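Side-chain contacts in levansucrase (Bacillus megaterium, PDB 3OM4), which is a member of the levansucrase/invertase family, a single-chain, mainly beta-stranded protein with the five-bladed beta-propeller architecture known for these enzymes: residues Gly267-Pro270 with Phe271-Glu275; His17-Arg20 with Asp21-Val24; Thr149-Lys152 with Asp153-Arg157. The protein carries 1 engineered substitution. All coordinates share one frame; numbering follows the deposited sequence.

Contact 1: residues Gly267-Pro270 with Phe271-Glu275; sequences GNNP and FFQSE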
ATOM      1  N   GLY A 267     -11.654 -11.872 -21.274  1.00 12.84           N
ATOM      2  CA  GLY A 267     -11.519 -12.993 -22.201  1.00 13.60           C
ATOM      3  C   GLY A 267     -12.797 -13.289 -22.967  1.00 14.07           C
ATOM      4  O   GLY A 267     -13.681 -12.435 -23.070  1.00 14.31           O
ATOM      5  N   ASN A 268     -12.897 -14.505 -23.495  1.00 14.47           N
ATOM      6  CA  ASN A 268     -14.065 -14.909 -24.280  1.00 14.76           C
ATOM      7  C   ASN A 268     -15.132 -15.627 -23.448  1.00 14.60           C
ATOM      8  O   ASN A 268     -14.923 -15.907 -22.263  1.00 14.33           O
ATOM      9  CB  ASN A 268     -13.653 -15.734 -25.516  1.00 15.02           C
ATOM     10  CG  ASN A 268     -12.710 -16.887 -25.181  1.00 15.92           C
ATOM     11  OD1 ASN A 268     -12.920 -17.632 -24.222  1.00 16.44           O
ATOM     12  ND2 ASN A 268     -11.669 -17.044 -25.994  1.00 17.07           N
ATOM     13  N   ASN A 269     -16.276 -15.913 -24.069  1.00 14.50           N
ATOM     14  CA  ASN A 269     -17.363 -16.622 -23.389  1.00 14.43           C
ATOM     15  C   ASN A 269     -16.967 -18.018 -22.877  1.00 14.06           C
ATOM     16  O   ASN A 269     -17.302 -18.359 -21.742  1.00 14.13           O
ATOM     17  CB  ASN A 269     -18.631 -16.680 -24.256  1.00 14.67           C
ATOM     18  CG  ASN A 269     -19.807 -17.318 -23.533  1.00 15.50           C
ATOM     19  OD1 ASN A 269     -20.205 -16.877 -22.452  1.00 15.98           O
ATOM     20  ND2 ASN A 269     -20.370 -18.362 -24.130  1.00 16.30           N
ATOM     21  N   PRO A 270     -16.244 -18.820 -23.697  1.00 13.72           N
ATOM     22  CA  PRO A 270     -15.757 -20.109 -23.194  1.00 13.24           C
ATOM     23  C   PRO A 270     -14.896 -19.984 -21.937  1.00 12.59           C
ATOM     24  O   PRO A 270     -15.008 -20.822 -21.043  1.00 12.35           O
ATOM     25  CB  PRO A 270     -14.924 -20.651 -24.359  1.00 13.47           C
ATOM     26  CG  PRO A 270     -15.537 -20.049 -25.558  1.00 13.68           C
ATOM     27  CD  PRO A 270     -15.978 -18.675 -25.144  1.00 13.88           C
ATOM     28  N   PHE A 271     -14.049 -18.954 -21.872  1.00 12.00           N
ATOM     29  CA  PHE A 271     -13.240 -18.716 -20.676  1.00 11.17           C
ATOM     30  C   PHE A 271     -14.144 -18.388 -19.494  1.00 10.84           C
ATOM     31  O   PHE A 271     -14.014 -18.987 -18.429  1.00 10.69           O
ATOM     32  CB  PHE A 271     -12.201 -17.606 -20.889  1.00 11.34           C
ATOM     33  CG  PHE A 271     -11.460 -17.226 -19.633  1.00 11.10           C
ATOM     34  CD1 PHE A 271     -10.430 -18.029 -19.151  1.00 11.16           C
ATOM     35  CD2 PHE A 271     -11.803 -16.078 -18.922  1.00 11.32           C
ATOM     36  CE1 PHE A 271      -9.747 -17.692 -17.978  1.00 11.64           C
ATOM     37  CE2 PHE A 271     -11.129 -15.733 -17.752  1.00 11.33           C
ATOM     38  CZ  PHE A 271     -10.099 -16.544 -17.278  1.00 11.63           C
ATOM     39  N   PHE A 272     -15.065 -17.450 -19.700  1.00 10.32           N
ATOM     40  CA  PHE A 272     -16.029 -17.070 -18.676  1.00 10.02           C
ATOM     41  C   PHE A 272     -16.807 -18.285 -18.156  1.00  9.96           C
ATOM     42  O   PHE A 272     -16.861 -18.517 -16.948  1.00  9.37           O
ATOM     43  CB  PHE A 272     -16.967 -15.973 -19.205  1.00 10.23           C
ATOM     44  CG  PHE A 272     -18.184 -15.743 -18.355  1.00  9.76           C
ATOM     45  CD1 PHE A 272     -18.070 -15.239 -17.061  1.00  9.66           C
ATOM     46  CD2 PHE A 272     -19.453 -16.019 -18.857  1.00  9.61           C
ATOM     47  CE1 PHE A 272     -19.199 -15.023 -16.274  1.00  8.78           C
ATOM     48  CE2 PHE A 272     -20.586 -15.810 -18.079  1.00 10.28           C
ATOM     49  CZ  PHE A 272     -20.460 -15.309 -16.782  1.00  9.79           C
ATOM     50  N   GLN A 273     -17.372 -19.075 -19.066  1.00 10.02           N
ATOM     51  CA  GLN A 273     -18.165 -20.246 -18.678  1.00 10.42           C
ATOM     52  C   GLN A 273     -17.377 -21.306 -17.902  1.00 10.52           C
ATOM     53  O   GLN A 273     -17.863 -21.822 -16.893  1.00 10.74           O
ATOM     54  CB  GLN A 273     -18.871 -20.867 -19.892  1.00 10.39           C
ATOM     55  CG  GLN A 273     -19.858 -19.934 -20.612  1.00 10.92           C
ATOM     56  CD  GLN A 273     -21.049 -19.505 -19.756  1.00 11.47           C
ATOM     57  OE1 GLN A 273     -21.332 -20.087 -18.708  1.00 11.65           O
ATOM     58  NE2 GLN A 273     -21.755 -18.478 -20.213  1.00 12.20           N
ATOM     59  N   SER A 274     -16.167 -21.623 -18.363  1.00 10.68           N
ATOM     60  CA  SER A 274     -15.332 -22.635 -17.702  1.00 10.91           C
ATOM     61  C   SER A 274     -14.801 -22.176 -16.341  1.00 10.96           C
ATOM     62  O   SER A 274     -14.769 -22.954 -15.386  1.00 10.92           O
ATOM     63  CB  SER A 274     -14.172 -23.058 -18.605  1.00 10.86           C
ATOM     64  OG  SER A 274     -13.331 -21.957 -18.904  1.00 11.60           O
ATOM     65  N   GLU A 275     -14.385 -20.911 -16.272  1.00 11.19           N
ATOM     66  CA  GLU A 275     -13.868 -20.309 -15.044  1.00 11.44           C
ATOM     67  C   GLU A 275     -14.975 -20.179 -13.995  1.00 11.10           C
ATOM     68  O   GLU A 275     -14.762 -20.474 -12.816  1.00 10.98           O
ATOM     69  CB  GLU A 275     -13.258 -18.938 -15.357  1.00 11.77           C
ATOM     70  CG  GLU A 275     -12.516 -18.274 -14.206  1.00 13.59           C
ATOM     71  CD  GLU A 275     -11.028 -18.591 -14.173  1.00 15.53           C
ATOM     72  OE1 GLU A 275     -10.582 -19.548 -14.842  1.00 17.08           O
ATOM     73  OE2 GLU A 275     -10.299 -17.870 -13.463  1.00 16.88           O
TER

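Contact 2: residues His17-Arg20 with Asp21-Val24; sequences HITR and DNMV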
ATOM      1  N   HIS A  17     -11.136  -2.897 -14.048  1.00  7.92           N
ATOM      2  CA  HIS A  17     -11.101  -4.147 -13.303  1.00  7.98           C
ATOM      3  C   HIS A  17      -9.846  -4.953 -13.567  1.00  7.84           C
ATOM      4  O   HIS A  17      -9.354  -5.013 -14.697  1.00  7.98           O
ATOM      5  CB  HIS A  17     -12.346  -4.988 -13.600  1.00  8.12           C
ATOM      6  CG  HIS A  17     -13.627  -4.263 -13.338  1.00  8.05           C
ATOM      7  ND1 HIS A  17     -14.128  -4.080 -12.068  1.00  8.00           N
ATOM      8  CD2 HIS A  17     -14.489  -3.644 -14.178  1.00  8.49           C
ATOM      9  CE1 HIS A  17     -15.252  -3.390 -12.137  1.00  8.66           C
ATOM     10  NE2 HIS A  17     -15.495  -3.116 -13.407  1.00  8.16           N
ATOM     11  N   ILE A  18      -9.332  -5.547 -12.498  1.00  7.59           N
ATOM     12  CA  ILE A  18      -8.274  -6.534 -12.578  1.00  7.59           C
ATOM     13  C   ILE A  18      -8.974  -7.854 -12.879  1.00  7.75           C
ATOM     14  O   ILE A  18      -9.667  -8.410 -12.024  1.00  7.48           O
ATOM     15  CB  ILE A  18      -7.471  -6.589 -11.259  1.00  7.51           C
ATOM     16  CG1 ILE A  18      -6.832  -5.219 -10.995  1.00  7.24           C
ATOM     17  CG2 ILE A  18      -6.420  -7.701 -11.307  1.00  7.56           C
ATOM     18  CD1 ILE A  18      -6.227  -5.040  -9.611  1.00  7.85           C
ATOM     19  N   THR A  19      -8.823  -8.328 -14.113  1.00  7.83           N
ATOM     20  CA  THR A  19      -9.644  -9.435 -14.602  1.00  8.12           C
ATOM     21  C   THR A  19      -9.020 -10.805 -14.382  1.00  8.43           C
ATOM     22  O   THR A  19      -7.795 -10.950 -14.332  1.00  7.96           O
ATOM     23  CB  THR A  19     -10.005  -9.271 -16.104  1.00  8.33           C
ATOM     24  OG1 THR A  19      -8.817  -9.342 -16.902  1.00  8.88           O
ATOM     25  CG2 THR A  19     -10.705  -7.941 -16.350  1.00  8.55           C
ATOM     26  N   ARG A  20      -9.885 -11.809 -14.259  1.00  8.76           N
ATOM     27  CA  ARG A  20      -9.448 -13.192 -14.109  1.00  9.51           C
ATOM     28  C   ARG A  20      -8.593 -13.642 -15.295  1.00  9.95           C
ATOM     29  O   ARG A  20      -7.616 -14.362 -15.112  1.00 10.31           O
ATOM     30  CB  ARG A  20     -10.647 -14.119 -13.915  1.00  9.38           C
ATOM     31  CG  ARG A  20     -11.466 -13.798 -12.668  1.00  8.94           C
ATOM     32  CD  ARG A  20     -12.387 -14.941 -12.285  1.00  8.92           C
ATOM     33  NE  ARG A  20     -11.643 -16.128 -11.869  1.00  8.94           N
ATOM     34  CZ  ARG A  20     -11.217 -16.365 -10.631  1.00  9.77           C
ATOM     35  NH1 ARG A  20     -11.455 -15.496  -9.658  1.00  9.00           N
ATOM     36  NH2 ARG A  20     -10.550 -17.480 -10.367  1.00 10.90           N
ATOM     37  N   ASP A  21      -8.948 -13.189 -16.495  1.00 10.69           N
ATOM     38  CA  ASP A  21      -8.205 -13.539 -17.706  1.00 11.32           C
ATOM     39  C   ASP A  21      -6.766 -13.038 -17.667  1.00 11.40           C
ATOM     40  O   ASP A  21      -5.845 -13.753 -18.063  1.00 11.76           O
ATOM     41  CB  ASP A  21      -8.914 -13.018 -18.955  1.00 11.78           C
ATOM     42  CG  ASP A  21      -8.409 -13.672 -20.226  1.00 12.95           C
ATOM     43  OD1 ASP A  21      -8.318 -14.919 -20.264  1.00 14.49           O
ATOM     44  OD2 ASP A  21      -8.103 -12.936 -21.185  1.00 15.18           O
ATOM     45  N   ASN A  22      -6.570 -11.815 -17.185  1.00 11.45           N
ATOM     46  CA  ASN A  22      -5.223 -11.274 -17.052  1.00 11.42           C
ATOM     47  C   ASN A  22      -4.416 -11.962 -15.956  1.00 10.94           C
ATOM     48  O   ASN A  22      -3.228 -12.230 -16.134  1.00 10.66           O
ATOM     49  CB  ASN A  22      -5.260  -9.760 -16.859  1.00 11.93           C
ATOM     50  CG  ASN A  22      -5.534  -9.020 -18.160  1.00 12.80           C
ATOM     51  OD1 ASN A  22      -5.127  -9.466 -19.236  1.00 15.10           O
ATOM     52  ND2 ASN A  22      -6.214  -7.890 -18.069  1.00 13.71           N
ATOM     53  N   MET A  23      -5.076 -12.275 -14.845  1.00 10.47           N
ATOM     54  CA  MET A  23      -4.426 -12.952 -13.722  1.00 10.33           C
ATOM     55  C   MET A  23      -3.977 -14.382 -14.042  1.00 10.36           C
ATOM     56  O   MET A  23      -2.882 -14.788 -13.636  1.00 10.13           O
ATOM     57  CB  MET A  23      -5.332 -12.934 -12.489  1.00 10.30           C
ATOM     58  CG  MET A  23      -5.596 -11.542 -11.915  1.00 10.37           C
ATOM     59  SD  MET A  23      -4.103 -10.703 -11.351  1.00 12.07           S
ATOM     60  CE  MET A  23      -3.732  -9.641 -12.736  1.00 12.35           C
ATOM     61  N   VAL A  24      -4.806 -15.132 -14.774  1.00 10.29           N
ATOM     62  CA  VAL A  24      -4.472 -16.521 -15.124  0.70 10.46           C
ATOM     63  C   VAL A  24      -3.250 -16.608 -16.040  1.00 10.51           C
ATOM     64  O   VAL A  24      -2.569 -17.636 -16.076  1.00 10.69           O
ATOM     65  CB  VAL A  24      -5.670 -17.326 -15.735  0.70 10.49           C
ATOM     66  CG1 VAL A  24      -6.841 -17.399 -14.754  0.70 10.86           C
ATOM     67  CG2 VAL A  24      -6.105 -16.761 -17.089  0.70 10.47           C
TER

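Contact 3: residues Thr149-Lys152 with Asp153-Arg157; sequences TLTK and DGKVR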
ATOM      1  N   THR A 149       3.201  14.196   2.610  1.00 10.19           N
ATOM      2  CA  THR A 149       3.434  15.243   1.625  1.00 10.79           C
ATOM      3  C   THR A 149       4.018  16.505   2.268  1.00 11.25           C
ATOM      4  O   THR A 149       3.651  16.873   3.388  1.00 11.16           O
ATOM      5  CB  THR A 149       2.150  15.561   0.797  1.00 10.64           C
ATOM      6  OG1 THR A 149       2.503  16.271  -0.400  1.00 11.19           O
ATOM      7  CG2 THR A 149       1.127  16.372   1.604  1.00 10.79           C
ATOM      8  N   LEU A 150       4.952  17.137   1.565  1.00 11.87           N
ATOM      9  CA  LEU A 150       5.487  18.426   1.988  1.00 12.56           C
ATOM     10  C   LEU A 150       4.677  19.517   1.301  1.00 13.12           C
ATOM     11  O   LEU A 150       4.747  19.683   0.082  1.00 13.06           O
ATOM     12  CB  LEU A 150       6.982  18.548   1.657  1.00 12.41           C
ATOM     13  CG  LEU A 150       7.691  19.864   2.018  1.00 12.70           C
ATOM     14  CD1 LEU A 150       7.702  20.132   3.525  1.00 12.59           C
ATOM     15  CD2 LEU A 150       9.109  19.884   1.462  1.00 13.19           C
ATOM     16  N   THR A 151       3.904  20.249   2.095  1.00 13.88           N
ATOM     17  CA  THR A 151       2.951  21.221   1.566  1.00 14.70           C
ATOM     18  C   THR A 151       3.651  22.441   0.969  1.00 15.24           C
ATOM     19  O   THR A 151       4.858  22.634   1.159  1.00 15.35           O
ATOM     20  CB  THR A 151       1.948  21.686   2.651  1.00 14.59           C
ATOM     21  OG1 THR A 151       2.618  22.520   3.602  1.00 14.88           O
ATOM     22  CG2 THR A 151       1.325  20.495   3.374  1.00 14.70           C
ATOM     23  N   LYS A 152       2.884  23.252   0.244  1.00 16.01           N
ATOM     24  CA  LYS A 152       3.351  24.544  -0.256  1.00 16.68           C
ATOM     25  C   LYS A 152       3.892  25.417   0.875  1.00 16.73           C
ATOM     26  O   LYS A 152       4.919  26.080   0.717  1.00 17.14           O
ATOM     27  CB  LYS A 152       2.223  25.275  -0.991  1.00 16.78           C
ATOM     28  CG  LYS A 152       2.108  24.908  -2.465  1.00 18.05           C
ATOM     29  CD  LYS A 152       0.776  25.365  -3.045  1.00 19.73           C
ATOM     30  CE  LYS A 152       0.668  24.967  -4.513  1.00 20.80           C
ATOM     31  NZ  LYS A 152      -0.715  25.151  -5.040  1.00 22.14           N
ATOM     32  N   ASP A 153       3.203  25.389   2.016  0.70 16.71           N
ATOM     33  CA  ASP A 153       3.580  26.170   3.195  0.70 16.57           C
ATOM     34  C   ASP A 153       4.776  25.567   3.951  0.70 16.22           C
ATOM     35  O   ASP A 153       5.199  26.097   4.980  0.70 16.15           O
ATOM     36  CB  ASP A 153       2.367  26.323   4.126  0.70 16.82           C
ATOM     37  CG  ASP A 153       2.556  27.413   5.173  0.70 17.60           C
ATOM     38  OD1 ASP A 153       3.168  28.459   4.862  0.70 18.45           O
ATOM     39  OD2 ASP A 153       2.080  27.222   6.313  0.70 18.88           O
ATOM     40  N   GLY A 154       5.315  24.464   3.435  1.00 15.83           N
ATOM     41  CA  GLY A 154       6.498  23.826   4.015  1.00 15.21           C
ATOM     42  C   GLY A 154       6.200  23.012   5.260  1.00 14.88           C
ATOM     43  O   GLY A 154       7.066  22.842   6.126  1.00 14.88           O
ATOM     44  N   LYS A 155       4.972  22.510   5.344  1.00 14.46           N
ATOM     45  CA  LYS A 155       4.531  21.707   6.476  1.00 13.99           C
ATOM     46  C   LYS A 155       4.582  20.221   6.146  1.00 13.45           C
ATOM     47  O   LYS A 155       4.370  19.822   4.998  1.00 13.29           O
ATOM     48  CB  LYS A 155       3.109  22.101   6.901  1.00 14.16           C
ATOM     49  CG  LYS A 155       2.934  23.573   7.277  1.00 14.96           C
ATOM     50  CD  LYS A 155       3.726  23.947   8.523  1.00 15.86           C
ATOM     51  CE  LYS A 155       3.633  25.438   8.809  1.00 16.81           C
ATOM     52  NZ  LYS A 155       4.458  25.824   9.988  1.00 17.40           N
ATOM     53  N   VAL A 156       4.876  19.417   7.161  1.00 12.80           N
ATOM     54  CA  VAL A 156       4.889  17.965   7.032  1.00 12.24           C
ATOM     55  C   VAL A 156       3.474  17.451   7.298  1.00 11.96           C
ATOM     56  O   VAL A 156       2.989  17.480   8.434  1.00 11.56           O
ATOM     57  CB  VAL A 156       5.915  17.317   7.999  1.00 12.26           C
ATOM     58  CG1 VAL A 156       5.817  15.798   7.976  1.00 12.28           C
ATOM     59  CG2 VAL A 156       7.331  17.758   7.648  1.00 12.08           C
ATOM     60  N   ARG A 157       2.819  17.000   6.232  1.00 11.53           N
ATOM     61  CA  ARG A 157       1.428  16.570   6.294  1.00 11.19           C
ATOM     62  C   ARG A 157       1.322  15.057   6.111  1.00 10.94           C
ATOM     63  O   ARG A 157       1.596  14.526   5.030  1.00 11.09           O
ATOM     64  CB  ARG A 157       0.589  17.333   5.255  1.00 11.37           C
ATOM     65  CG  ARG A 157      -0.856  16.857   5.074  1.00 11.41           C
ATOM     66  CD  ARG A 157      -1.679  16.921   6.354  1.00 12.06           C
ATOM     67  NE  ARG A 157      -1.839  18.283   6.859  1.00 12.34           N
ATOM     68  CZ  ARG A 157      -2.726  18.645   7.782  1.00 12.41           C
ATOM     69  NH1 ARG A 157      -3.554  17.752   8.315  1.00 11.99           N
ATOM     70  NH2 ARG A 157      -2.791  19.911   8.170  1.00 11.99           N
TER

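Contact 1: residues Gly267-Pro270 with Phe271-Glu275
Asn-269 and Gln-273 meet one turn apart at the start of helix 269-281, and Gln-273 bends so that its amide crosses that of Asn-269. Its CB lies 3.5 Å from Asn-269 O, the carbonyl that also accepts the backbone bond from Gln-273 N. Gln-273 CG comes nearer still, 3.2 Å from Asn-269 O. The chain then folds at chi2 (-63°), which brings CD to 3.9 Å from Asn-269 OD1. At the tip NE2 donates to this OD1 over 3.2 Å; the oxygen lies close to the plane of the Gln-273 amide, although the two amide planes stand 77° apart. Amides suit both places because each can serve several partners: Asn-269 OD1 also accepts from Arg-262, while Gln-273 binds Asp-8 through NE2 and Lys-276 through OE1.

Asn-268 is the N-cap. With CG between its backbone N and carbonyl carbon (chi1 50°), OD1 turns back to accept from Phe-271 N at 2.9 Å. Pro-270 fits the first turn, where a missing N-H costs no helical bond. Its carbonyl takes Ser-274 N, and Ser-274 OG sits 2.9 Å from Pro-270 O and 3.1 Å from Phe-271 O, with which of the two takes its single proton left unsettled.

The Phe-271 ring packs on Asp-21 and Val-24 of helix 20-24, while buried Phe-272 meets Tyr-265 edge-to-face, so the first turn of helix 269-281 lies between helix 20-24 and the loop carrying Tyr-265.

Contact 2: residues His17-Arg20 with Asp21-Val24
Thr-19 caps the helix that begins at Arg-20, and its hydroxyl reaches forward to the backbone N of Asn-22. A chi1 of 65° tucks OG1 over the residue's own backbone, and from there it accepts a weak bond from Asn-22 N at 3.4 Å. Threonine suits an N-cap because its short side chain can offer an acceptor to an amide of the first turn. The Thr-19 carbonyl adds the first helical bond, taking Met-23 N at 3.1 Å, and Met-23 CG rests 3.3 Å from the same oxygen. One residue on, Arg-20 O receives Val-24 N at 2.9 Å.

Beside this polar start lies an apolar touch. Bends at chi2 (-61°) and chi3 carry the thioether end of Met-23 back to Ile-18: CE lies 3.6 Å and SD 3.8 Å from Ile-18 CG2. A flexible thioether fits here, since it can follow the shape of a branched neighbour, and Met-346 and Ile-348 adjoin it too.

Farther out, the backbone is tied to its surroundings by bonds of Ile-18 with Thr-315 and of Arg-20 with Tyr-264. Arg-20 itself runs away from the turn to Glu-275, its salt-bridge partner, and to Thr-347 O, while Asp-21 pairs with Lys-25.

Chemically, the guanidinium of a buried arginine has its charge answered by a carboxylate, which would probably keep both groups ionised. The carboxylate of Asp-21, near the helix start, is likewise placed where the helix dipole should favour a negative charge.

Contact 3: residues Thr149-Lys152 with Asp153-Arg157
Thr-151 and Lys-155 close the hairpin between strands 142-150 and 156-164, and the tight part of the contact gathers round the threonine. Its OG1, swung towards the turn by a chi1 of 71°, accepts from Lys-155 N at 2.9 Å, while Thr-151 N gives to Lys-155 O at 3.0 Å. The threonine is thus gripped through both side chain and backbone. Its methyl CG2, anti to the carbonyl carbon, lies 3.8 Å from Arg-157 CB; Thr-149 CG2 also lies 3.8 Å from Arg-157 CB. Threonine suits both places, at the strand end and in the turn, offering a methyl for packing as well as a hydroxyl. Backbone bonds in both directions join Thr-149 and Arg-157 as an antiparallel hydrogen-bonded pair. Next to them Leu-150 and Val-156 form a non-hydrogen-bonded pair on the other face of the sheet, with Leu-150 CD1 3.7 Å from Gly-154 C.

The loose side is the turn itself. Thr-151 to Gly-154 make a type I turn closed by Gly-154 N to Thr-151 O at 3.0 Å, followed by a G1 beta bulge; the positive phi of Gly-154 (78°) comes easily to a residue without a side chain. Lys-152, Asp-153 and Lys-155 are exposed, where charged side chains can stay in contact with solvent.

Arg-157, by contrast, is buried: NH2 forms a salt bridge with Asp-195 and NH1 a hydrogen bond with Thr-175. The hairpin is held on its two flanks: Leu-150 bonds through the backbone to Gln-72 of strand 60-72, which runs parallel to 142-150, and Val-156 to Val-178 of the antiparallel strand 170-184.

In the fold
Contacts 1 and 2 are neighbours, their centres 12 Å apart although about 250 residues separate them along the chain. Their direct tie is the salt bridge from Arg-20 NE to Glu-275 OE2, at 2.7 Å, and the tip of the Phe-271 ring touches the residue after Arg-20, CZ lying 3.6 Å from Asp-21 CA. Two capped helix starts are thus joined on one flank of the chain. Contact 3 lies on the opposite side of the chain's centre, its centre about 38 Å from that of contact 2 and about 49 Å from that of contact 1, and touches neither. A bound calcium ion lies about 13 Å from the side chain of Arg-20, in contact 2.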